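PDB 2O8R: polyphosphate kinase from Porphyromonas gingivalis, which probably catalyses the reversible, magnesium-dependent transfer of the terminal phosphate of ATP onto a growing polyphosphate chain. Local coordinates for residues A558-V563 with M579-N584; S6-F11 with Q554-S559; L168-T173 with P222-M227; L189-E194 with F208-I213; A393-K398 with R423-R428. The protein carries 3 engineered substitutions. All blocks are in the same frame, centred on the assembly; numbering follows the deposited sequence.

Contact 1 (A558-V563 with M579-N584)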
# COMPACT_ATOMS: atom_id res chain seq x y z
N ALA A 558 -30.60 23.80 30.43
CA ALA A 558 -31.72 23.83 29.49
C ALA A 558 -32.77 22.82 29.93
O ALA A 558 -33.96 23.13 29.95
CB ALA A 558 -31.25 23.54 28.08
N SER A 559 -32.33 21.64 30.33
CA SER A 559 -33.23 20.61 30.85
C SER A 559 -34.00 21.13 32.06
O SER A 559 -35.24 21.14 32.07
CB SER A 559 -32.44 19.35 31.23
OG SER A 559 -33.30 18.33 31.70
N GLU A 560 -33.25 21.57 33.08
CA GLU A 560 -33.79 22.21 34.27
C GLU A 560 -34.82 23.28 33.94
O GLU A 560 -35.85 23.38 34.60
CB GLU A 560 -32.65 22.84 35.09
CG GLU A 560 -31.84 21.85 35.92
CD GLU A 560 -30.56 22.45 36.49
OE1 GLU A 560 -30.10 23.49 35.96
OE2 GLU A 560 -30.01 21.88 37.46
N ALA A 561 -34.55 24.06 32.89
CA ALA A 561 -35.43 25.13 32.44
C ALA A 561 -36.67 24.66 31.68
O ALA A 561 -37.41 25.48 31.16
CB ALA A 561 -34.67 26.10 31.56
N GLY A 562 -36.87 23.35 31.59
CA GLY A 562 -37.98 22.82 30.81
C GLY A 562 -37.73 22.61 29.32
O GLY A 562 -38.66 22.23 28.59
N VAL A 563 -36.50 22.83 28.85
CA VAL A 563 -36.15 22.49 27.46
C VAL A 563 -35.94 20.97 27.31
O VAL A 563 -35.16 20.37 28.06
CB VAL A 563 -34.89 23.26 26.94
CG1 VAL A 563 -34.66 22.97 25.46
CG2 VAL A 563 -35.01 24.78 27.17
N MSE A 579 -31.46 11.85 35.50
CA MSE A 579 -31.11 12.56 36.71
C MSE A 579 -32.00 13.77 36.79
O MSE A 579 -32.56 14.17 35.78
CB MSE A 579 -29.66 13.02 36.62
CG MSE A 579 -28.69 11.90 36.41
SE MSE A 579 -28.09 11.04 38.04
CE MSE A 579 -29.49 9.71 38.38
N PRO A 580 -32.17 14.34 37.99
CA PRO A 580 -32.94 15.57 38.09
C PRO A 580 -32.48 16.66 37.12
O PRO A 580 -33.31 17.30 36.47
CB PRO A 580 -32.73 15.98 39.54
CG PRO A 580 -32.55 14.69 40.24
CD PRO A 580 -31.72 13.88 39.32
N GLN A 581 -31.17 16.83 36.97
CA GLN A 581 -30.63 17.91 36.12
C GLN A 581 -30.74 17.62 34.63
O GLN A 581 -30.52 18.50 33.80
CB GLN A 581 -29.18 18.22 36.49
CG GLN A 581 -28.97 18.49 37.98
CD GLN A 581 -28.48 17.28 38.76
OE1 GLN A 581 -27.42 17.32 39.36
NE2 GLN A 581 -29.26 16.21 38.76
N SER A 582 -31.08 16.37 34.31
CA SER A 582 -31.16 15.89 32.94
C SER A 582 -32.52 15.25 32.71
O SER A 582 -32.72 14.47 31.78
CB SER A 582 -30.05 14.87 32.68
OG SER A 582 -30.33 13.64 33.34
N ARG A 583 -33.46 15.61 33.59
CA ARG A 583 -34.82 15.08 33.58
C ARG A 583 -35.50 15.19 32.22
O ARG A 583 -36.25 14.30 31.84
CB ARG A 583 -35.63 15.73 34.71
CG ARG A 583 -37.13 15.93 34.47
CD ARG A 583 -37.89 16.24 35.77
NE ARG A 583 -37.11 17.03 36.73
CZ ARG A 583 -36.68 16.59 37.91
NH1 ARG A 583 -36.94 15.34 38.30
NH2 ARG A 583 -35.98 17.38 38.70
N ASN A 584 -35.21 16.25 31.48
CA ASN A 584 -35.79 16.43 30.15
C ASN A 584 -34.91 16.00 28.99
O ASN A 584 -35.17 16.36 27.84
CB ASN A 584 -36.19 17.88 29.96
CG ASN A 584 -37.36 18.27 30.80
OD1 ASN A 584 -38.29 17.49 30.96
ND2 ASN A 584 -37.33 19.47 31.35
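The flat amide of Asn584 turns its nitrogen toward the end of helix 549-560: ND2 donates to Ser559 O at 2.8 Å, with the acceptor lying 19° out of the amide plane, and passes 3.5 Å from the CA of Gly562. A second set of flat groups is the carboxylate of Glu560 and the amide of Gln581, whose side chains run side by side in the same direction with planes 17° apart. Their touch is made not by the polar ends but by Glu560 OE2 against Gln581 CG, at 3.6 Å, while Glu560 OE1 is hydrogen-bonded to Tyr8. Ser559 is gripped at both its oxygens. Its carbonyl O also accepts the N-H of Gly562, the two donors arriving from opposite faces of the carbonyl plane. Its hydroxyl, with OG anti to the backbone N (chi1 -179°), accepts the backbone N-H of Asn584 at 2.8 Å (N to OG). Beside these bonds, Ser559 CB lies 3.3 Å from Gln581 O and Asn584 CB 3.3 Å from Val563 O. This is how a polar loop residue can dock on a helix end that has closed on itself. Gly562, at positive phi, and Val563 bond back to Ser559 and Ala558, a Schellman motif, and Asn584 fastens that terminus to the entrance of strand 585-589 in the phospholipase D-like C-terminal domain 2.

Contact 2 (S6-F11 with Q554-S559)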
# COMPACT_ATOMS: atom_id res chain seq x y z
N SER A 6 -21.64 24.16 38.65
CA SER A 6 -22.26 23.86 39.98
C SER A 6 -22.22 22.37 40.35
O SER A 6 -21.28 21.65 39.99
CB SER A 6 -23.70 24.39 40.04
OG SER A 6 -24.25 24.23 41.34
N ALA A 7 -23.26 21.92 41.06
CA ALA A 7 -23.31 20.58 41.65
C ALA A 7 -23.67 19.49 40.65
O ALA A 7 -24.39 18.53 40.99
CB ALA A 7 -24.31 20.57 42.84
N TYR A 8 -23.16 19.62 39.43
CA TYR A 8 -23.57 18.76 38.31
C TYR A 8 -22.80 17.45 38.16
O TYR A 8 -21.57 17.43 38.25
CB TYR A 8 -23.53 19.54 37.01
CG TYR A 8 -24.62 20.56 36.90
CD1 TYR A 8 -25.94 20.18 36.65
CD2 TYR A 8 -24.34 21.92 37.04
CE1 TYR A 8 -26.95 21.13 36.54
CE2 TYR A 8 -25.34 22.88 36.92
CZ TYR A 8 -26.65 22.48 36.68
OH TYR A 8 -27.65 23.43 36.58
N PRO A 9 -23.52 16.36 37.88
CA PRO A 9 -22.91 15.05 37.65
C PRO A 9 -22.29 14.93 36.25
O PRO A 9 -22.79 15.54 35.30
CB PRO A 9 -24.10 14.11 37.78
CG PRO A 9 -25.26 14.91 37.27
CD PRO A 9 -24.99 16.33 37.72
N PHE A 10 -21.20 14.17 36.16
CA PHE A 10 -20.54 13.87 34.88
C PHE A 10 -19.93 12.48 34.89
O PHE A 10 -19.22 12.12 35.83
CB PHE A 10 -19.40 14.85 34.60
CG PHE A 10 -19.82 16.28 34.48
CD1 PHE A 10 -20.30 16.79 33.28
CD2 PHE A 10 -19.70 17.14 35.56
CE1 PHE A 10 -20.67 18.12 33.17
CE2 PHE A 10 -20.08 18.47 35.45
CZ PHE A 10 -20.55 18.96 34.25
N PHE A 11 -20.18 11.69 33.84
CA PHE A 11 -19.48 10.42 33.68
C PHE A 11 -18.03 10.73 33.43
O PHE A 11 -17.72 11.76 32.83
CB PHE A 11 -19.98 9.67 32.47
CG PHE A 11 -21.35 9.11 32.62
CD1 PHE A 11 -21.68 8.35 33.74
CD2 PHE A 11 -22.30 9.32 31.63
CE1 PHE A 11 -22.96 7.83 33.86
CE2 PHE A 11 -23.58 8.79 31.74
CZ PHE A 11 -23.92 8.04 32.86
N GLN A 554 -24.62 23.74 30.21
CA GLN A 554 -25.68 24.48 29.53
C GLN A 554 -26.87 23.57 29.21
O GLN A 554 -28.03 23.97 29.35
CB GLN A 554 -25.14 25.13 28.25
CG GLN A 554 -23.82 25.85 28.48
CD GLN A 554 -23.32 26.63 27.28
OE1 GLN A 554 -24.05 26.84 26.31
NE2 GLN A 554 -22.07 27.07 27.34
N LEU A 555 -26.58 22.34 28.79
CA LEU A 555 -27.62 21.40 28.44
C LEU A 555 -28.43 21.04 29.67
O LEU A 555 -29.66 21.03 29.62
CB LEU A 555 -27.02 20.15 27.80
CG LEU A 555 -26.33 20.36 26.45
CD1 LEU A 555 -25.58 19.09 26.05
CD2 LEU A 555 -27.31 20.79 25.37
N TYR A 556 -27.72 20.77 30.77
CA TYR A 556 -28.34 20.50 32.06
C TYR A 556 -29.24 21.66 32.49
O TYR A 556 -30.37 21.45 32.97
CB TYR A 556 -27.28 20.31 33.13
CG TYR A 556 -26.60 18.97 33.15
CD1 TYR A 556 -27.32 17.79 33.00
CD2 TYR A 556 -25.22 18.87 33.36
CE1 TYR A 556 -26.69 16.55 33.04
CE2 TYR A 556 -24.59 17.64 33.42
CZ TYR A 556 -25.33 16.49 33.25
OH TYR A 556 -24.69 15.28 33.30
N ARG A 557 -28.75 22.89 32.32
CA ARG A 557 -29.55 24.06 32.61
C ARG A 557 -30.75 24.19 31.69
O ARG A 557 -31.82 24.64 32.12
CB ARG A 557 -28.71 25.33 32.56
CG ARG A 557 -27.70 25.50 33.70
CD ARG A 557 -26.80 26.71 33.45
NE ARG A 557 -27.52 27.73 32.68
CZ ARG A 557 -27.13 28.22 31.51
NH1 ARG A 557 -25.99 27.83 30.94
NH2 ARG A 557 -27.88 29.14 30.90
N ALA A 558 -30.60 23.80 30.43
CA ALA A 558 -31.72 23.83 29.49
C ALA A 558 -32.77 22.82 29.93
O ALA A 558 -33.96 23.13 29.95
CB ALA A 558 -31.25 23.54 28.08
N SER A 559 -32.33 21.64 30.33
CA SER A 559 -33.23 20.61 30.85
C SER A 559 -34.00 21.13 32.06
O SER A 559 -35.24 21.14 32.07
CB SER A 559 -32.44 19.35 31.23
OG SER A 559 -33.30 18.33 31.70
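Two groups hold the hydroxyl of Tyr556: it donates a weak hydrogen bond to Pro9 O, 2.8 Å from OH, and is hydrogen-bonded to the backbone N of Val576. The ring behind it is the hub of an aromatic cluster with Tyr8 and Phe10, through which the extended N-terminal segment lies on helix 549-560 of C-terminal domain 2. The two neighbours meet Tyr556 in different ways. Tyr8 comes almost parallel, its plane only 2° from that of Tyr556, but the side chains slide past each other in opposite directions and the rings barely overlap, their centroids 5.2 Å apart. In this slipped position Tyr8 CE1 lies 3.5 Å from Tyr556 CB. Phe10 instead makes an offset edge-to-face pair, with planes at 65°, in which the edge of Tyr556 is directed toward the face of Phe10; here Phe10 CE1 lies 4.0 Å from Tyr556 CE2. Pro9, between them in sequence, adds its CG 4.0 Å from Tyr556 OH. Beyond the cluster, Tyr8 crosses Arg557 at about a right angle. The guanidinium is salt-bridged to Glu525 and the phenol is hydrogen-bonded to Glu560; between the two residues the touch is made by the aliphatic part of the arginine, CG lying 3.5 Å from Tyr8 OH.

Contact 3 (L168-T173 with P222-M227)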
# COMPACT_ATOMS: atom_id res chain seq x y z
N LEU A 168 10.67 -25.51 27.72
CA LEU A 168 11.41 -26.70 27.30
C LEU A 168 12.12 -27.45 28.44
O LEU A 168 12.73 -26.83 29.32
CB LEU A 168 12.44 -26.30 26.25
CG LEU A 168 11.88 -25.59 25.02
CD1 LEU A 168 12.94 -24.71 24.38
CD2 LEU A 168 11.32 -26.59 24.03
N LYS A 169 12.06 -28.78 28.40
CA LYS A 169 12.87 -29.64 29.27
C LYS A 169 13.74 -30.52 28.40
O LYS A 169 13.26 -31.11 27.44
CB LYS A 169 11.99 -30.49 30.17
CG LYS A 169 12.70 -31.01 31.41
CD LYS A 169 11.96 -32.20 31.97
CE LYS A 169 12.90 -33.17 32.65
NZ LYS A 169 12.39 -34.58 32.59
N GLU A 170 15.03 -30.61 28.74
CA GLU A 170 16.06 -31.10 27.83
C GLU A 170 16.24 -32.62 27.81
O GLU A 170 15.28 -33.36 27.61
CB GLU A 170 17.38 -30.42 28.18
CG GLU A 170 18.26 -30.12 26.99
CD GLU A 170 19.43 -29.24 27.39
OE1 GLU A 170 20.45 -29.25 26.66
OE2 GLU A 170 19.34 -28.56 28.43
N LYS A 171 17.48 -33.08 27.98
CA LYS A 171 17.78 -34.51 28.08
C LYS A 171 17.73 -34.97 29.53
O LYS A 171 17.14 -36.01 29.84
CB LYS A 171 19.17 -34.81 27.49
CG LYS A 171 19.76 -36.17 27.89
CD LYS A 171 18.98 -37.33 27.28
CE LYS A 171 19.11 -38.59 28.12
NZ LYS A 171 18.06 -39.58 27.74
N GLU A 172 18.35 -34.18 30.40
CA GLU A 172 18.39 -34.45 31.84
C GLU A 172 17.02 -34.26 32.50
O GLU A 172 16.32 -33.27 32.25
CB GLU A 172 19.44 -33.58 32.53
CG GLU A 172 19.50 -32.12 32.06
CD GLU A 172 20.39 -31.92 30.83
OE1 GLU A 172 20.94 -32.91 30.30
OE2 GLU A 172 20.53 -30.76 30.39
N THR A 173 16.66 -35.22 33.35
CA THR A 173 15.36 -35.23 34.03
C THR A 173 15.25 -34.16 35.10
O THR A 173 14.23 -34.07 35.81
CB THR A 173 15.02 -36.62 34.63
OG1 THR A 173 13.69 -36.60 35.15
CG2 THR A 173 16.00 -37.00 35.74
N PRO A 222 14.53 -30.10 18.41
CA PRO A 222 14.72 -31.55 18.42
C PRO A 222 15.34 -32.09 19.71
O PRO A 222 14.96 -33.17 20.18
CB PRO A 222 15.67 -31.78 17.24
CG PRO A 222 16.34 -30.47 17.03
CD PRO A 222 15.29 -29.47 17.33
N GLY A 223 16.27 -31.35 20.30
CA GLY A 223 16.92 -31.79 21.52
C GLY A 223 16.21 -31.44 22.81
O GLY A 223 16.85 -31.33 23.86
N TYR A 224 14.89 -31.28 22.74
CA TYR A 224 14.09 -30.98 23.94
C TYR A 224 12.77 -31.70 23.90
O TYR A 224 12.29 -32.09 22.84
CB TYR A 224 13.77 -29.49 24.04
CG TYR A 224 14.95 -28.57 24.09
CD1 TYR A 224 15.49 -28.15 25.30
CD2 TYR A 224 15.52 -28.09 22.91
CE1 TYR A 224 16.57 -27.29 25.34
CE2 TYR A 224 16.60 -27.23 22.95
CZ TYR A 224 17.13 -26.83 24.16
OH TYR A 224 18.20 -25.97 24.18
N GLU A 225 12.17 -31.83 25.08
CA GLU A 225 10.79 -32.26 25.22
C GLU A 225 9.96 -30.99 25.38
O GLU A 225 10.06 -30.30 26.39
CB GLU A 225 10.65 -33.16 26.45
CG GLU A 225 9.60 -34.26 26.32
CD GLU A 225 9.97 -35.30 25.28
OE1 GLU A 225 9.07 -35.77 24.55
OE2 GLU A 225 11.17 -35.65 25.20
N VAL A 226 9.17 -30.66 24.36
CA VAL A 226 8.39 -29.43 24.34
C VAL A 226 7.24 -29.52 25.33
O VAL A 226 6.29 -30.28 25.12
CB VAL A 226 7.81 -29.13 22.94
CG1 VAL A 226 7.17 -27.78 22.93
CG2 VAL A 226 8.88 -29.23 21.86
N MSE A 227 7.32 -28.75 26.41
CA MSE A 227 6.38 -28.90 27.53
C MSE A 227 5.05 -28.23 27.31
O MSE A 227 4.00 -28.82 27.54
CB MSE A 227 7.02 -28.44 28.84
CG MSE A 227 8.33 -29.15 29.12
SE MSE A 227 8.18 -31.05 29.60
CE MSE A 227 7.51 -31.93 28.00
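Lys169 and Glu225, a hydrogen-bonded antiparallel pair, satisfy each other's backbone N and O. Glu225 N donates to Lys169 O at 2.7 Å, nearly along the C=O axis, and Lys169 N returns a longer but almost straight bond, 3.2 Å to Glu225 O with 176° at the hydrogen. The adjoining pair, Leu168 with Val226, is non-hydrogen-bonded, and the bonds of the strands continue to other partners: Leu168 is bonded through its backbone to Ser178, and Met227 to Arg167. Beyond Lys169 the strand pairing stops, and the backbone of Gly223 is hydrogen-bonded to the second subunit instead.

Side chains divide between the two faces. On that of Leu168 and Val226, Leu168 CD1 sits 4.3 Å above the centre of the Tyr224 ring, and Leu168 CB touches Tyr224 CD1 at 3.7 Å. Glu170 crosses the same ring obliquely, its CG 3.7 Å from Tyr224 CE1, with carboxylate and ring planes 35° apart. Its OE1 makes a weak, long ion pair with Lys152 of the second subunit, against which Tyr224 also packs. On the face of Lys169 and Glu225, the selenium of selenomethionine Met227 lies 3.9 Å from Lys169 CB, and Tyr177 touches both residues.

The pairing illustrates how one end of a sheet can be tied and carried to a subunit boundary: strand 163-169 runs antiparallel between 178-183 and 225-235 in the mixed sheet of the middle domain, with Leu168 resting on Ser178, Ala180 and Phe221.

Contact 4 (L189-E194 with F208-I213)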
# COMPACT_ATOMS: atom_id res chain seq x y z
N LEU A 189 2.55 -14.63 6.19
CA LEU A 189 1.53 -15.65 6.01
C LEU A 189 0.19 -15.16 6.56
O LEU A 189 0.16 -14.21 7.34
CB LEU A 189 1.94 -16.93 6.73
CG LEU A 189 3.03 -17.81 6.12
CD1 LEU A 189 3.04 -19.13 6.85
CD2 LEU A 189 2.77 -18.03 4.65
N PRO A 190 -0.92 -15.78 6.16
CA PRO A 190 -2.17 -15.34 6.74
C PRO A 190 -2.36 -15.89 8.16
O PRO A 190 -1.79 -16.94 8.50
CB PRO A 190 -3.22 -15.95 5.81
CG PRO A 190 -2.58 -17.17 5.30
CD PRO A 190 -1.12 -16.87 5.19
N ARG A 191 -3.14 -15.18 8.97
CA ARG A 191 -3.46 -15.61 10.32
C ARG A 191 -4.24 -16.90 10.24
O ARG A 191 -4.03 -17.82 11.05
CB ARG A 191 -4.30 -14.55 11.03
CG ARG A 191 -4.61 -14.85 12.49
CD ARG A 191 -3.35 -14.95 13.35
NE ARG A 191 -3.65 -15.45 14.69
CZ ARG A 191 -4.04 -14.69 15.71
NH1 ARG A 191 -4.19 -13.37 15.57
NH2 ARG A 191 -4.27 -15.23 16.88
N PHE A 192 -5.13 -16.97 9.25
CA PHE A 192 -5.97 -18.14 9.03
C PHE A 192 -5.56 -18.89 7.77
O PHE A 192 -5.44 -18.30 6.70
CB PHE A 192 -7.43 -17.73 8.99
CG PHE A 192 -7.86 -16.99 10.22
CD1 PHE A 192 -8.02 -17.67 11.42
CD2 PHE A 192 -8.07 -15.62 10.18
CE1 PHE A 192 -8.39 -16.99 12.57
CE2 PHE A 192 -8.44 -14.94 11.31
CZ PHE A 192 -8.60 -15.62 12.51
N VAL A 193 -5.31 -20.19 7.94
CA VAL A 193 -4.79 -21.04 6.88
C VAL A 193 -5.88 -22.04 6.50
O VAL A 193 -6.34 -22.81 7.35
CB VAL A 193 -3.50 -21.78 7.35
CG1 VAL A 193 -2.89 -22.65 6.24
CG2 VAL A 193 -2.48 -20.78 7.82
N GLU A 194 -6.32 -21.98 5.24
CA GLU A 194 -7.34 -22.89 4.72
C GLU A 194 -6.72 -24.26 4.46
O GLU A 194 -5.58 -24.35 4.00
CB GLU A 194 -7.94 -22.34 3.43
CG GLU A 194 -9.24 -23.04 2.98
CD GLU A 194 -9.65 -22.69 1.54
OE1 GLU A 194 -8.82 -22.15 0.76
OE2 GLU A 194 -10.82 -22.96 1.17
N PHE A 208 -5.68 -21.44 12.78
CA PHE A 208 -4.79 -20.35 13.21
C PHE A 208 -3.36 -20.73 12.85
O PHE A 208 -2.95 -21.89 13.03
CB PHE A 208 -4.85 -20.13 14.72
CG PHE A 208 -6.15 -19.54 15.22
CD1 PHE A 208 -6.26 -18.18 15.49
CD2 PHE A 208 -7.26 -20.35 15.45
CE1 PHE A 208 -7.45 -17.64 15.96
CE2 PHE A 208 -8.44 -19.81 15.92
CZ PHE A 208 -8.53 -18.46 16.18
N LEU A 209 -2.61 -19.77 12.35
CA LEU A 209 -1.20 -19.98 12.08
C LEU A 209 -0.47 -20.50 13.33
O LEU A 209 0.28 -21.47 13.24
CB LEU A 209 -0.57 -18.69 11.59
CG LEU A 209 0.79 -18.75 10.89
CD1 LEU A 209 0.81 -19.90 9.89
CD2 LEU A 209 1.06 -17.41 10.21
N GLU A 210 -0.73 -19.87 14.48
CA GLU A 210 0.01 -20.22 15.71
C GLU A 210 -0.30 -21.62 16.20
O GLU A 210 0.53 -22.24 16.86
CB GLU A 210 -0.19 -19.19 16.84
CG GLU A 210 -1.60 -19.14 17.45
CD GLU A 210 -2.53 -18.15 16.76
OE1 GLU A 210 -2.38 -17.92 15.54
OE2 GLU A 210 -3.42 -17.60 17.45
N ASP A 211 -1.49 -22.12 15.86
CA ASP A 211 -1.84 -23.50 16.17
C ASP A 211 -0.94 -24.48 15.40
O ASP A 211 -0.37 -25.40 15.97
CB ASP A 211 -3.32 -23.75 15.90
CG ASP A 211 -4.22 -23.30 17.05
OD1 ASP A 211 -3.71 -22.99 18.14
OD2 ASP A 211 -5.45 -23.27 16.86
N ILE A 212 -0.79 -24.24 14.10
CA ILE A 212 0.10 -25.06 13.29
C ILE A 212 1.50 -25.09 13.87
O ILE A 212 2.08 -26.17 14.01
CB ILE A 212 0.16 -24.58 11.83
CG1 ILE A 212 -1.27 -24.50 11.24
CG2 ILE A 212 1.09 -25.53 11.00
CD1 ILE A 212 -1.36 -23.65 9.98
N ILE A 213 2.03 -23.92 14.21
CA ILE A 213 3.35 -23.85 14.82
C ILE A 213 3.43 -24.71 16.10
O ILE A 213 4.33 -25.53 16.24
CB ILE A 213 3.78 -22.39 15.08
CG1 ILE A 213 3.98 -21.66 13.74
CG2 ILE A 213 5.06 -22.35 15.91
CD1 ILE A 213 4.52 -20.24 13.86
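Leu209 is the apolar centre, with its CD2 3.6 Å from Leu189 CB and its CD1 4.0 Å from Val193 CG2. This is a strand-to-helix junction of the middle domain: antiparallel strands 192-195 and 204-208 pair, Phe208 takes the N-cap position, and helix 209-214 starts at once. One turn on, the side chain of Ile212 crosses that of Val193 at about a right angle, its CD1 3.8 Å from Val193 CG2, and helix 125-139 covers Leu189, Leu209 and Ile212 through Ile139. Next outward come Phe192 and Phe208, a non-hydrogen-bonded strand pair whose side chains point the same way, the edge of Phe192 toward the face of Phe208, planes at 62°. Phe192 CE1 stands 3.6 Å above the Phe208 ring, toward its rim, while Arg191 CG lies over the centre of the Phe192 ring. Leu209 N donates to Arg191 O at 2.7 Å. At the polar edge, Glu210 CG lies between its backbone N and carbonyl carbon (chi1 69°), and the chain bends again at chi2 before the buried carboxylate meets Arg191. NH1 is salt-bridged to Asp305, and NH2 has a second partner in the carbonyl O of Val301. Arg191 grips Glu210 side-on, each oxygen met on its syn side: NE to OE1 at 2.9 Å, NH2 to OE2 at 2.6 Å.

Contact 5 (A393-K398 with R423-R428)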
# COMPACT_ATOMS: atom_id res chain seq x y z
N ALA A 393 -6.59 19.98 -12.65
CA ALA A 393 -6.99 21.37 -12.54
C ALA A 393 -5.78 22.28 -12.44
O ALA A 393 -5.73 23.32 -13.10
CB ALA A 393 -7.89 21.56 -11.34
N ALA A 394 -4.80 21.87 -11.65
CA ALA A 394 -3.58 22.66 -11.45
C ALA A 394 -2.75 22.71 -12.73
O ALA A 394 -2.10 23.71 -13.02
CB ALA A 394 -2.76 22.11 -10.31
N GLN A 395 -2.81 21.63 -13.50
CA GLN A 395 -2.16 21.56 -14.79
C GLN A 395 -2.92 22.37 -15.83
O GLN A 395 -2.35 22.82 -16.82
CB GLN A 395 -2.00 20.11 -15.24
CG GLN A 395 -1.01 19.33 -14.37
CD GLN A 395 -1.15 17.83 -14.53
OE1 GLN A 395 -1.72 17.34 -15.51
NE2 GLN A 395 -0.63 17.09 -13.56
N SER A 396 -4.22 22.56 -15.60
CA SER A 396 -5.04 23.43 -16.43
C SER A 396 -4.93 24.88 -16.00
O SER A 396 -5.76 25.70 -16.39
CB SER A 396 -6.51 23.03 -16.37
OG SER A 396 -6.94 22.49 -17.60
N GLY A 397 -3.92 25.19 -15.19
CA GLY A 397 -3.60 26.58 -14.84
C GLY A 397 -4.34 27.18 -13.66
O GLY A 397 -4.00 28.26 -13.21
N LYS A 398 -5.34 26.46 -13.15
CA LYS A 398 -6.20 26.99 -12.09
C LYS A 398 -5.50 26.92 -10.75
O LYS A 398 -4.78 25.96 -10.47
CB LYS A 398 -7.51 26.20 -12.03
CG LYS A 398 -7.97 25.67 -13.38
CD LYS A 398 -9.45 25.39 -13.40
CE LYS A 398 -10.03 25.73 -14.76
NZ LYS A 398 -9.30 25.07 -15.87
N ARG A 423 2.85 19.31 -6.18
CA ARG A 423 3.43 20.65 -6.28
C ARG A 423 3.91 20.92 -7.71
O ARG A 423 3.69 22.00 -8.26
CB ARG A 423 4.58 20.83 -5.29
CG ARG A 423 4.13 20.96 -3.83
CD ARG A 423 5.33 21.06 -2.88
NE ARG A 423 4.99 20.69 -1.50
CZ ARG A 423 4.50 21.53 -0.59
NH1 ARG A 423 4.22 21.09 0.64
NH2 ARG A 423 4.27 22.80 -0.89
N ARG A 424 4.53 19.90 -8.30
CA ARG A 424 4.98 19.91 -9.68
C ARG A 424 3.79 20.11 -10.59
O ARG A 424 3.88 20.83 -11.58
CB ARG A 424 5.72 18.61 -9.99
CG ARG A 424 5.90 18.22 -11.46
CD ARG A 424 7.05 17.19 -11.64
NE ARG A 424 6.97 16.04 -10.73
CZ ARG A 424 7.64 15.92 -9.59
NH1 ARG A 424 8.45 16.89 -9.18
NH2 ARG A 424 7.49 14.83 -8.84
N SER A 425 2.67 19.49 -10.26
CA SER A 425 1.46 19.66 -11.06
C SER A 425 0.94 21.07 -10.94
O SER A 425 0.12 21.50 -11.75
CB SER A 425 0.39 18.65 -10.66
OG SER A 425 0.88 17.33 -10.72
N GLY A 426 1.41 21.79 -9.92
CA GLY A 426 1.02 23.18 -9.71
C GLY A 426 0.18 23.40 -8.47
O GLY A 426 -0.08 24.55 -8.09
N ILE A 427 -0.24 22.30 -7.83
CA ILE A 427 -0.99 22.35 -6.56
C ILE A 427 -0.14 22.94 -5.43
O ILE A 427 1.08 22.77 -5.41
CB ILE A 427 -1.44 20.94 -6.12
CG1 ILE A 427 -2.28 20.25 -7.20
CG2 ILE A 427 -2.20 21.03 -4.84
CD1 ILE A 427 -2.59 18.78 -6.89
N ARG A 428 -0.78 23.66 -4.51
CA ARG A 428 -0.11 24.15 -3.31
C ARG A 428 -0.62 23.41 -2.09
O ARG A 428 -1.84 23.18 -1.94
CB ARG A 428 -0.35 25.65 -3.13
CG ARG A 428 0.31 26.52 -4.17
CD ARG A 428 0.09 28.00 -3.88
NE ARG A 428 0.17 28.33 -2.46
CZ ARG A 428 -0.77 28.99 -1.80
NH1 ARG A 428 -1.86 29.39 -2.44
NH2 ARG A 428 -0.64 29.27 -0.50
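The CB of Ala394 points toward the end of helix 416-425, where it meets three successive residues: Ser425 O at 3.3 Å, the backbone C of Gly426 at 3.7 Å and the N of Ile427 at 3.5 Å. Ile427 adds a side-chain touch, its CG1 lying 3.7 Å from Ala394 CB, and its other neighbours, Val400, Val402 and Leu390, show that it faces the sheet and the first helix together. Gln395 takes the outer flank. Its CG is anti to the carbonyl carbon (chi1 -68°) and passes 3.6 Å from Ser425 O, and from there the chain runs on extended to the serine hydroxyl. Two helix ends are thus set side by side, each closed by a Schellman motif, with Gly397 at positive phi in one and Gly426 in the other. They belong to consecutive beta-alpha-beta units of the phospholipase D-like C-terminal domain 1, in which strands 370-377, 399-404 and 428-431 lie parallel and helices 385-395 and 416-425 make the connections. Across the surface, Gln395 NE2 gives Ser425 OG only a weak hydrogen bond, 3.2 Å long with 149° at the hydrogen. The stronger partner of that hydroxyl is the carbonyl O of Arg421, one turn back in its own helix.

Overall arrangement
Contacts 1 and 2 form one continuous cluster: their centres are 8 Å apart, they share Ala558 and Ser559 of helix 549-560, and Gln581 CG of contact 1 lies 3.6 Å from Tyr8 CE1 of contact 2. Contact 2 closes a loop of more than 540 residues, so contacts 3, 4 and 5 all fall between its segments in sequence. Contacts 3 and 4 share the middle domain, about 25 Å apart between centres and about 8 Å between nearest atoms, and both touch the second subunit. Contact 5 stands apart in C-terminal domain 1, its centre about 48 Å from that of contact 4. All five lie away from the predicted nucleotide, magnesium and phosphohistidine sites.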